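Long-range contact in protection of telomeres protein poz1 (Schizosaccharomyces pombe, PDB 5WE0), which binds telomeric DNA and negatively regulates telomerase and telomere length: residues A[91-104]-A[141-155]. Numbering follows the deposited sequence.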
loop_
_atom_site.group_PDB
_atom_site.type_symbol
_atom_site.label_atom_id
_atom_site.label_comp_id
_atom_site.label_asym_id
_atom_site.label_seq_id
_atom_site.Cartn_x
_atom_site.Cartn_y
_atom_site.Cartn_z
ATOM N N TRP A 91 2.875 -11.756 2.622
ATOM C CA TRP A 91 3.215 -11.741 1.204
ATOM C C TRP A 91 2.338 -12.788 0.536
ATOM O O TRP A 91 2.679 -13.966 0.430
ATOM C CB TRP A 91 4.700 -11.997 0.988
ATOM C CG TRP A 91 5.525 -10.921 1.601
ATOM C CD1 TRP A 91 6.178 -10.976 2.795
ATOM C CD2 TRP A 91 5.773 -9.610 1.062
ATOM N NE1 TRP A 91 6.825 -9.790 3.030
ATOM C CE2 TRP A 91 6.589 -8.932 1.984
ATOM C CE3 TRP A 91 5.389 -8.953 -0.115
ATOM C CZ2 TRP A 91 7.016 -7.616 1.778
ATOM C CZ3 TRP A 91 5.826 -7.665 -0.328
ATOM C CH2 TRP A 91 6.630 -7.004 0.623
ATOM N N GLU A 92 1.167 -12.363 0.117
ATOM C CA GLU A 92 0.283 -13.205 -0.662
ATOM C C GLU A 92 -0.039 -12.406 -1.918
ATOM O O GLU A 92 -0.299 -11.199 -1.840
ATOM C CB GLU A 92 -0.984 -13.579 0.146
ATOM C CG GLU A 92 -1.888 -14.606 -0.552
ATOM C CD GLU A 92 -2.938 -14.005 -1.489
ATOM O OE1 GLU A 92 -3.677 -13.083 -1.052
ATOM O OE2 GLU A 92 -3.003 -14.448 -2.682
ATOM N N TYR A 93 0.036 -13.071 -3.072
ATOM C CA TYR A 93 -0.028 -12.386 -4.367
ATOM C C TYR A 93 -1.246 -11.474 -4.472
ATOM O O TYR A 93 -1.134 -10.304 -4.863
ATOM C CB TYR A 93 -0.046 -13.425 -5.492
ATOM C CG TYR A 93 -0.732 -12.935 -6.709
ATOM C CD1 TYR A 93 -0.171 -11.882 -7.464
ATOM C CD2 TYR A 93 -1.970 -13.468 -7.099
ATOM C CE1 TYR A 93 -0.813 -11.379 -8.587
ATOM C CE2 TYR A 93 -2.627 -12.966 -8.227
ATOM C CZ TYR A 93 -2.035 -11.918 -8.967
ATOM O OH TYR A 93 -2.649 -11.398 -10.084
ATOM N N SER A 94 -2.425 -12.003 -4.134
ATOM C CA SER A 94 -3.660 -11.256 -4.325
ATOM C C SER A 94 -3.697 -10.016 -3.429
ATOM O O SER A 94 -4.010 -8.911 -3.894
ATOM C CB SER A 94 -4.854 -12.169 -4.059
ATOM O OG SER A 94 -6.074 -11.474 -4.234
ATOM N N LEU A 95 -3.336 -10.179 -2.148
ATOM C CA LEU A 95 -3.319 -9.058 -1.214
ATOM C C LEU A 95 -2.326 -7.988 -1.653
ATOM O O LEU A 95 -2.655 -6.795 -1.674
ATOM C CB LEU A 95 -2.985 -9.556 0.196
ATOM C CG LEU A 95 -2.687 -8.515 1.283
ATOM C CD1 LEU A 95 -3.934 -7.721 1.658
ATOM C CD2 LEU A 95 -2.053 -9.155 2.525
ATOM N N ILE A 96 -1.094 -8.393 -1.986
ATOM C CA ILE A 96 -0.063 -7.419 -2.337
ATOM C C ILE A 96 -0.410 -6.716 -3.648
ATOM O O ILE A 96 -0.145 -5.524 -3.820
ATOM C CB ILE A 96 1.315 -8.104 -2.412
ATOM C CG1 ILE A 96 1.735 -8.657 -1.036
ATOM C CG2 ILE A 96 2.352 -7.114 -2.950
ATOM C CD1 ILE A 96 1.743 -7.599 0.105
ATOM N N SER A 97 -1.019 -7.422 -4.579
ATOM C CA SER A 97 -1.472 -6.779 -5.805
ATOM C C SER A 97 -2.526 -5.709 -5.505
ATOM O O SER A 97 -2.500 -4.621 -6.097
ATOM C CB SER A 97 -2.005 -7.851 -6.759
ATOM O OG SER A 97 -2.143 -7.360 -8.064
ATOM N N ASN A 98 -3.468 -6.004 -4.592
ATOM C CA ASN A 98 -4.456 -5.005 -4.190
ATOM C C ASN A 98 -3.796 -3.832 -3.482
ATOM O O ASN A 98 -4.152 -2.669 -3.720
ATOM C CB ASN A 98 -5.510 -5.628 -3.282
ATOM C CG ASN A 98 -6.406 -6.623 -4.016
ATOM O OD1 ASN A 98 -6.436 -6.664 -5.240
ATOM N ND2 ASN A 98 -7.135 -7.433 -3.259
ATOM N N ALA A 99 -2.824 -4.121 -2.612
ATOM C CA ALA A 99 -2.112 -3.056 -1.921
ATOM C C ALA A 99 -1.415 -2.123 -2.911
ATOM O O ALA A 99 -1.366 -0.908 -2.689
ATOM C CB ALA A 99 -1.108 -3.659 -0.939
ATOM N N LEU A 100 -0.822 -2.674 -3.988
ATOM C CA LEU A 100 -0.148 -1.821 -4.972
ATOM C C LEU A 100 -1.142 -0.962 -5.732
ATOM O O LEU A 100 -0.840 0.182 -6.093
ATOM C CB LEU A 100 0.663 -2.653 -5.956
ATOM C CG LEU A 100 1.976 -3.219 -5.407
ATOM C CD1 LEU A 100 2.482 -4.354 -6.307
ATOM C CD2 LEU A 100 2.984 -2.091 -5.271
ATOM N N GLU A 101 -2.317 -1.507 -6.002
ATOM C CA GLU A 101 -3.331 -0.708 -6.649
ATOM C C GLU A 101 -3.789 0.418 -5.730
ATOM O O GLU A 101 -3.977 1.551 -6.180
ATOM C CB GLU A 101 -4.486 -1.605 -7.083
ATOM C CG GLU A 101 -5.541 -0.873 -7.861
ATOM C CD GLU A 101 -6.499 -1.810 -8.575
ATOM O OE1 GLU A 101 -7.535 -1.328 -9.099
ATOM O OE2 GLU A 101 -6.202 -3.027 -8.640
ATOM N N ARG A 102 -3.894 0.114 -4.440
ATOM C CA ARG A 102 -4.283 1.103 -3.448
ATOM C C ARG A 102 -3.211 2.187 -3.359
ATOM O O ARG A 102 -3.525 3.376 -3.320
ATOM C CB ARG A 102 -4.486 0.446 -2.082
ATOM C CG ARG A 102 -5.795 -0.318 -1.951
ATOM C CD ARG A 102 -6.000 -0.821 -0.530
ATOM N NE ARG A 102 -6.519 -2.185 -0.503
ATOM C CZ ARG A 102 -7.738 -2.529 -0.906
ATOM N NH1 ARG A 102 -8.570 -1.607 -1.370
ATOM N NH2 ARG A 102 -8.125 -3.796 -0.846
ATOM N N LEU A 103 -1.945 1.774 -3.328
ATOM C CA LEU A 103 -0.848 2.728 -3.259
ATOM C C LEU A 103 -0.859 3.640 -4.478
ATOM O O LEU A 103 -0.608 4.850 -4.384
ATOM C CB LEU A 103 0.474 1.988 -3.171
ATOM C CG LEU A 103 1.642 2.850 -2.737
ATOM C CD1 LEU A 103 1.435 3.355 -1.310
ATOM C CD2 LEU A 103 2.938 2.043 -2.874
ATOM N N GLU A 104 -1.159 3.070 -5.628
ATOM C CA GLU A 104 -1.250 3.859 -6.846
ATOM C C GLU A 104 -2.419 4.845 -6.804
ATOM O O GLU A 104 -2.278 5.980 -7.274
ATOM C CB GLU A 104 -1.345 2.906 -8.032
ATOM C CG GLU A 104 -1.378 3.548 -9.380
ATOM C CD GLU A 104 -1.316 2.493 -10.459
ATOM O OE1 GLU A 104 -2.341 1.804 -10.659
ATOM O OE2 GLU A 104 -0.245 2.359 -11.102
ATOM N N TYR A 141 7.863 7.239 -3.605
ATOM C CA TYR A 141 6.846 6.341 -4.150
ATOM C C TYR A 141 7.479 5.277 -5.022
ATOM O O TYR A 141 7.144 4.084 -4.937
ATOM C CB TYR A 141 5.826 7.122 -4.963
ATOM C CG TYR A 141 4.870 6.245 -5.728
ATOM C CD1 TYR A 141 3.765 5.703 -5.092
ATOM C CD2 TYR A 141 5.040 5.986 -7.097
ATOM C CE1 TYR A 141 2.870 4.904 -5.757
ATOM C CE2 TYR A 141 4.119 5.183 -7.785
ATOM C CZ TYR A 141 3.037 4.639 -7.085
ATOM O OH TYR A 141 2.093 3.824 -7.687
ATOM N N SER A 142 8.332 5.720 -5.932
ATOM C CA SER A 142 8.964 4.830 -6.887
ATOM C C SER A 142 9.869 3.815 -6.179
ATOM O O SER A 142 9.895 2.641 -6.542
ATOM C CB SER A 142 9.707 5.700 -7.917
ATOM O OG SER A 142 10.718 4.984 -8.594
ATOM N N CYS A 143 10.606 4.249 -5.156
ATOM C CA CYS A 143 11.414 3.316 -4.377
ATOM C C CYS A 143 10.526 2.324 -3.618
ATOM O O CYS A 143 10.764 1.112 -3.658
ATOM C CB CYS A 143 12.340 4.086 -3.429
ATOM S SG CYS A 143 13.571 3.034 -2.495
ATOM N N ALA A 144 9.497 2.823 -2.918
ATOM C CA ALA A 144 8.600 1.940 -2.170
ATOM C C ALA A 144 7.933 0.925 -3.087
ATOM O O ALA A 144 7.842 -0.261 -2.752
ATOM C CB ALA A 144 7.536 2.750 -1.432
ATOM N N LYS A 145 7.426 1.378 -4.236
ATOM C CA LYS A 145 6.728 0.466 -5.129
ATOM C C LYS A 145 7.655 -0.634 -5.641
ATOM O O LYS A 145 7.264 -1.808 -5.692
ATOM C CB LYS A 145 6.124 1.218 -6.301
ATOM C CG LYS A 145 5.351 0.332 -7.250
ATOM C CD LYS A 145 4.931 1.101 -8.464
ATOM C CE LYS A 145 4.163 0.213 -9.423
ATOM N NZ LYS A 145 3.813 1.008 -10.636
ATOM N N ALA A 146 8.880 -0.271 -6.039
ATOM C CA ALA A 146 9.818 -1.271 -6.540
ATOM C C ALA A 146 10.198 -2.264 -5.447
ATOM O O ALA A 146 10.367 -3.461 -5.715
ATOM C CB ALA A 146 11.069 -0.597 -7.096
ATOM N N GLY A 147 10.336 -1.784 -4.209
ATOM C CA GLY A 147 10.644 -2.686 -3.113
ATOM C C GLY A 147 9.542 -3.697 -2.851
ATOM O O GLY A 147 9.813 -4.868 -2.601
ATOM N N ILE A 148 8.285 -3.247 -2.874
ATOM C CA ILE A 148 7.155 -4.139 -2.652
ATOM C C ILE A 148 7.102 -5.215 -3.734
ATOM O O ILE A 148 6.936 -6.415 -3.436
ATOM C CB ILE A 148 5.844 -3.327 -2.590
ATOM C CG1 ILE A 148 5.818 -2.417 -1.343
ATOM C CG2 ILE A 148 4.623 -4.244 -2.655
ATOM C CD1 ILE A 148 4.792 -1.269 -1.403
ATOM N N CYS A 149 7.235 -4.802 -5.009
ATOM C CA CYS A 149 7.195 -5.758 -6.124
ATOM C C CYS A 149 8.338 -6.762 -6.047
ATOM O O CYS A 149 8.162 -7.945 -6.348
ATOM C CB CYS A 149 7.281 -5.026 -7.465
ATOM S SG CYS A 149 5.920 -3.910 -7.757
ATOM N N ARG A 150 9.526 -6.292 -5.701
ATOM C CA ARG A 150 10.675 -7.171 -5.614
ATOM C C ARG A 150 10.508 -8.180 -4.477
ATOM O O ARG A 150 10.816 -9.373 -4.635
ATOM C CB ARG A 150 11.931 -6.334 -5.431
ATOM C CG ARG A 150 13.179 -7.151 -5.564
ATOM C CD ARG A 150 14.242 -6.368 -6.297
ATOM N NE ARG A 150 15.245 -5.993 -5.314
ATOM C CZ ARG A 150 16.414 -5.443 -5.595
ATOM N NH1 ARG A 150 17.254 -5.172 -4.604
ATOM N NH2 ARG A 150 16.733 -5.175 -6.853
ATOM N N TRP A 151 10.010 -7.730 -3.323
ATOM C CA TRP A 151 9.847 -8.676 -2.221
ATOM C C TRP A 151 8.707 -9.655 -2.472
ATOM O O TRP A 151 8.810 -10.823 -2.067
ATOM C CB TRP A 151 9.672 -7.921 -0.907
ATOM C CG TRP A 151 11.038 -7.574 -0.357
ATOM C CD1 TRP A 151 11.934 -6.649 -0.858
ATOM C CD2 TRP A 151 11.691 -8.199 0.750
ATOM N NE1 TRP A 151 13.092 -6.653 -0.106
ATOM C CE2 TRP A 151 12.964 -7.593 0.886
ATOM C CE3 TRP A 151 11.314 -9.195 1.651
ATOM C CZ2 TRP A 151 13.850 -7.949 1.894
ATOM C CZ3 TRP A 151 12.206 -9.573 2.635
ATOM C CH2 TRP A 151 13.461 -8.948 2.756
ATOM N N MET A 152 7.649 -9.229 -3.181
ATOM C CA MET A 152 6.646 -10.179 -3.657
ATOM C C MET A 152 7.277 -11.195 -4.611
ATOM O O MET A 152 7.021 -12.399 -4.506
ATOM C CB MET A 152 5.493 -9.447 -4.345
ATOM C CG MET A 152 4.296 -10.329 -4.699
ATOM S SD MET A 152 3.497 -10.986 -3.216
ATOM C CE MET A 152 3.715 -12.762 -3.400
ATOM N N ALA A 153 8.121 -10.729 -5.530
ATOM C CA ALA A 153 8.833 -11.642 -6.420
ATOM C C ALA A 153 9.713 -12.604 -5.631
ATOM O O ALA A 153 9.710 -13.810 -5.894
ATOM C CB ALA A 153 9.676 -10.850 -7.421
ATOM N N PHE A 154 10.455 -12.095 -4.639
ATOM C CA PHE A 154 11.260 -12.962 -3.775
ATOM C C PHE A 154 10.425 -14.068 -3.142
ATOM O O PHE A 154 10.843 -15.232 -3.096
ATOM C CB PHE A 154 11.923 -12.145 -2.675
ATOM C CG PHE A 154 13.035 -11.265 -3.147
ATOM C CD1 PHE A 154 13.588 -11.428 -4.404
ATOM C CD2 PHE A 154 13.524 -10.257 -2.323
ATOM C CE1 PHE A 154 14.612 -10.606 -4.838
ATOM C CE2 PHE A 154 14.555 -9.433 -2.740
ATOM C CZ PHE A 154 15.105 -9.608 -4.002
ATOM N N HIS A 155 9.246 -13.718 -2.618
ATOM C CA HIS A 155 8.405 -14.726 -1.976
ATOM C C HIS A 155 7.998 -15.813 -2.968
ATOM O O HIS A 155 8.067 -17.007 -2.645
ATOM C CB HIS A 155 7.176 -14.061 -1.361
ATOM C CG HIS A 155 6.261 -15.004 -0.645
ATOM N ND1 HIS A 155 5.196 -15.625 -1.265
ATOM C CD2 HIS A 155 6.231 -15.404 0.651
ATOM C CE1 HIS A 155 4.557 -16.377 -0.385
ATOM N NE2 HIS A 155 5.167 -16.263 0.783
HETATM O O HOH W 1 1.533 1.053 -6.644
HETATM O O HOH W 2 2.237 3.257 -10.298
#
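Trp-91, just ahead of helix 93-104, lies against the last turns of helix 141-155. Its CB sits over the His-155 imidazole, 4.0 Å from the ring centroid, a CH-pi contact. CG lies anti to the carbonyl carbon (chi1 -63°), and from there the indole reaches along the opposite helix: CE3 passes the Met-152 backbone, CZ3 comes 3.5 Å from Ile-148 O, and CH2 lies 3.5 Å from Trp-151 CB, which covers one face of the six-membered ring. Trp-209 meets both tryptophans edge-to-face. With an alanine here the indole would be gone, which is likely to leave Trp-151 CB without the ring it lies over and to open a gap beside Ile-148 O and the Met-152 backbone. Farther along, the helices run antiparallel (171°). The Met-152 chain turns back beyond CG (chi2 65°) and brings SD to 3.6 Å from Ile-96 CG1, while Ile-148 CG2 packs against Ile-96 CG2 and Leu-100 CD2. At the far end Tyr-141 OH binds two waters; one donates to Leu-100 O, and the other links Glu-104 OE2 with Lys-145 NZ, 4.3 Å apart. Pairing thus rests on side-chain shape midway, while water carries the polar link between charges beyond salt-bridge distance.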